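Local coordinates for protein AHL synthase (Burkholderia glumae, PDB 3P2H) that probably makes N-acyl-homoserine lactone quorum-sensing signals from S-adenosyl-L-methionine and a fatty acyl group carried on acyl carrier protein, at residues 31-36 against 142-147. The protein carries 3 engineered substitutions. Numbering follows the deposited sequence.
Sequences LGWQLP and VTFCSM. Engineered in segment 142-147: Met147 (natural residue Ile). With NOO (N-(3-oxocyclohex-1-en-1-yl)octanamide), chain C; MTA (5'-deoxy-5'-methylthioadenosine), chain B.
Phe144, with CG anti to its carbonyl carbon (chi1 -69°), presents its ring tip to two apolar side chains, CZ lying 3.5 Å from Trp33 CZ2 and 3.8 Å from Leu31 CD1. The rings meet edge to edge with planes inclined by about 50°, so this is not a stack. One face of each ring meets a ligand: the inhibitor's C3 sits 4.0 Å above the plane of the Phe144 ring, over its centre, while the ribose of 5'-deoxy-5'-methylthioadenosine covers the indole, its C5' 3.5 Å from Trp33 CZ2. Leu31 CD1 also meets the inhibitor's cyclohexenone at C5 (3.5 Å). The contact thus joins two pockets, Leu31 and Phe144 lining the inhibitor side and Trp33 the nucleoside side, consistent with adjoining acyl and S-adenosylmethionine sites. Along the strand, Thr143 CG2 packs 3.4 Å from C12 of the octanoyl chain, and Thr143 OG1 hydrogen-bonds Phe144 O (3.1 Å). The engineered Met147 bends to bring CE to C2 of the cyclohexenone (3.7 Å). Phe144 is the N-cap residue where strand 138-144 passes into helix 145-154. Val172 of antiparallel strand 170-178 touches it, and Phe27 of helix 13-30 meets Trp33 in the loop that follows that helix.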
loop_
_atom_site.group_PDB
_atom_site.type_symbol
_atom_site.label_atom_id
_atom_site.label_comp_id
_atom_site.label_asym_id
_atom_site.label_seq_id
_atom_site.Cartn_x
_atom_site.Cartn_y
_atom_site.Cartn_z
ATOM N N LEU A 31 14.676 -4.675 -3.096
ATOM C CA LEU A 31 14.925 -4.015 -1.827
ATOM C C LEU A 31 15.709 -4.865 -0.844
ATOM O O LEU A 31 16.197 -4.358 0.165
ATOM C CB LEU A 31 13.590 -3.586 -1.209
ATOM C CG LEU A 31 12.713 -2.737 -2.135
ATOM C CD1 LEU A 31 11.374 -2.446 -1.464
ATOM C CD2 LEU A 31 13.435 -1.436 -2.465
ATOM N N GLY A 32 15.826 -6.155 -1.139
ATOM C CA GLY A 32 16.567 -7.054 -0.272
ATOM C C GLY A 32 16.056 -7.196 1.153
ATOM O O GLY A 32 16.853 -7.194 2.096
ATOM N N TRP A 33 14.744 -7.341 1.322
ATOM C CA TRP A 33 14.174 -7.482 2.662
ATOM C C TRP A 33 14.428 -8.856 3.276
ATOM O O TRP A 33 14.332 -9.023 4.490
ATOM C CB TRP A 33 12.664 -7.207 2.637
ATOM C CG TRP A 33 12.302 -5.756 2.466
ATOM C CD1 TRP A 33 13.159 -4.719 2.269
ATOM C CD2 TRP A 33 10.981 -5.191 2.465
ATOM N NE1 TRP A 33 12.459 -3.540 2.140
ATOM C CE2 TRP A 33 11.120 -3.801 2.258
ATOM C CE3 TRP A 33 9.693 -5.726 2.619
ATOM C CZ2 TRP A 33 10.019 -2.934 2.200
ATOM C CZ3 TRP A 33 8.594 -4.859 2.560
ATOM C CH2 TRP A 33 8.769 -3.481 2.352
ATOM N N GLN A 34 14.743 -9.838 2.436
ATOM C CA GLN A 34 15.008 -11.197 2.903
ATOM C C GLN A 34 16.128 -11.821 2.070
ATOM O O GLN A 34 16.511 -11.284 1.027
ATOM C CB GLN A 34 13.736 -12.053 2.789
ATOM C CG GLN A 34 12.553 -11.516 3.602
ATOM C CD GLN A 34 11.230 -12.187 3.261
ATOM O OE1 GLN A 34 10.165 -11.786 3.756
ATOM N NE2 GLN A 34 11.281 -13.210 2.413
ATOM N N LEU A 35 16.662 -12.946 2.538
ATOM C CA LEU A 35 17.721 -13.636 1.801
ATOM C C LEU A 35 17.083 -14.356 0.620
ATOM O O LEU A 35 15.882 -14.632 0.633
ATOM C CB LEU A 35 18.437 -14.656 2.698
ATOM C CG LEU A 35 19.293 -14.134 3.858
ATOM C CD1 LEU A 35 19.965 -15.316 4.540
ATOM C CD2 LEU A 35 20.345 -13.159 3.346
ATOM N N PRO A 36 17.874 -14.682 -0.415
ATOM C CA PRO A 36 17.302 -15.371 -1.573
ATOM C C PRO A 36 16.557 -16.609 -1.109
ATOM O O PRO A 36 16.924 -17.206 -0.102
ATOM C CB PRO A 36 18.534 -15.723 -2.410
ATOM C CG PRO A 36 19.521 -14.650 -2.037
ATOM C CD PRO A 36 19.334 -14.548 -0.548
ATOM N N VAL A 142 3.651 2.630 6.823
ATOM C CA VAL A 142 5.065 2.951 6.805
ATOM C C VAL A 142 5.457 3.130 5.353
ATOM O O VAL A 142 5.235 2.242 4.523
ATOM C CB VAL A 142 5.907 1.822 7.427
ATOM C CG1 VAL A 142 7.376 2.179 7.369
ATOM C CG2 VAL A 142 5.470 1.583 8.852
ATOM N N THR A 143 6.038 4.277 5.040
ATOM C CA THR A 143 6.428 4.545 3.667
ATOM C C THR A 143 7.858 5.044 3.590
ATOM O O THR A 143 8.316 5.769 4.472
ATOM C CB THR A 143 5.519 5.618 3.034
ATOM O OG1 THR A 143 6.154 6.899 3.121
ATOM C CG2 THR A 143 4.208 5.698 3.779
ATOM N N PHE A 144 8.564 4.640 2.539
ATOM C CA PHE A 144 9.930 5.097 2.333
ATOM C C PHE A 144 9.785 6.611 2.164
ATOM O O PHE A 144 8.804 7.071 1.582
ATOM C CB PHE A 144 10.500 4.490 1.051
ATOM C CG PHE A 144 10.751 3.009 1.128
ATOM C CD1 PHE A 144 10.147 2.226 2.106
ATOM C CD2 PHE A 144 11.571 2.388 0.190
ATOM C CE1 PHE A 144 10.358 0.843 2.146
ATOM C CE2 PHE A 144 11.786 1.013 0.222
ATOM C CZ PHE A 144 11.180 0.240 1.198
ATOM N N CYS A 145 10.730 7.388 2.675
ATOM C CA CYS A 145 10.613 8.831 2.527
ATOM C C CYS A 145 10.645 9.224 1.052
ATOM O O CYS A 145 10.037 10.208 0.656
ATOM C CB CYS A 145 11.718 9.543 3.306
ATOM S SG CYS A 145 11.434 9.517 5.090
ATOM N N SER A 146 11.338 8.443 0.231
ATOM C CA SER A 146 11.398 8.749 -1.194
ATOM C C SER A 146 10.000 8.640 -1.800
ATOM O O SER A 146 9.641 9.397 -2.702
ATOM C CB SER A 146 12.360 7.793 -1.901
ATOM O OG SER A 146 11.982 6.449 -1.694
ATOM N N MET A 147 9.215 7.693 -1.296
ATOM C CA MET A 147 7.846 7.492 -1.767
ATOM C C MET A 147 6.988 8.629 -1.214
ATOM O O MET A 147 6.083 9.121 -1.883
ATOM C CB MET A 147 7.314 6.141 -1.278
ATOM C CG MET A 147 5.899 5.816 -1.730
ATOM S SD MET A 147 5.700 5.843 -3.524
ATOM C CE MET A 147 6.331 4.248 -3.946
HETATM C C1 NOO C . 8.998 1.844 -2.649
HETATM O O1 NOO C . 9.661 2.828 -2.958
HETATM C C2 NOO C . 7.897 1.899 -1.597
HETATM C C3 NOO C . 7.570 0.792 -0.802
HETATM C C4 NOO C . 8.210 -0.562 -1.172
HETATM C C5 NOO C . 8.536 -0.742 -2.707
HETATM C C6 NOO C . 9.301 0.470 -3.325
HETATM N N7 NOO C . 6.681 0.816 0.355
HETATM C C8 NOO C . 5.630 -0.012 0.831
HETATM O O8 NOO C . 5.715 -1.226 0.986
HETATM C C9 NOO C . 4.268 0.618 1.198
HETATM C C10 NOO C . 4.131 2.157 1.329
HETATM C C11 NOO C . 3.002 2.495 2.341
HETATM C C12 NOO C . 2.162 3.710 1.911
HETATM C C13 NOO C . 1.136 4.089 3.001
HETATM C C14 NOO C . 0.859 5.604 3.017
HETATM C C15 NOO C . -0.321 5.953 3.929
HETATM C CS MTA B . 7.887 -1.620 5.667
HETATM S "S5'" MTA B . 9.522 -1.043 6.216
HETATM C "C5'" MTA B . 10.592 -2.359 5.560
HETATM C "C4'" MTA B . 10.934 -3.410 6.618
HETATM O "O4'" MTA B . 9.689 -4.032 7.041
HETATM C "C2'" MTA B . 10.916 -5.757 6.047
HETATM O "O2'" MTA B . 11.621 -6.999 6.133
HETATM C "C3'" MTA B . 11.829 -4.482 5.982
HETATM O "O3'" MTA B . 12.984 -4.680 6.808
HETATM C "C1'" MTA B . 9.996 -5.438 7.239
HETATM N N9 MTA B . 8.732 -6.203 7.198
HETATM C C8 MTA B . 7.775 -6.182 6.211
HETATM N N7 MTA B . 6.789 -6.976 6.498
HETATM C C5 MTA B . 7.038 -7.565 7.696
HETATM C C6 MTA B . 6.348 -8.510 8.526
HETATM N N6 MTA B . 5.127 -9.022 8.126
HETATM N N1 MTA B . 6.918 -8.893 9.716
HETATM C C2 MTA B . 8.122 -8.401 10.131
HETATM N N3 MTA B . 8.788 -7.502 9.348
HETATM C C4 MTA B . 8.304 -7.068 8.161
#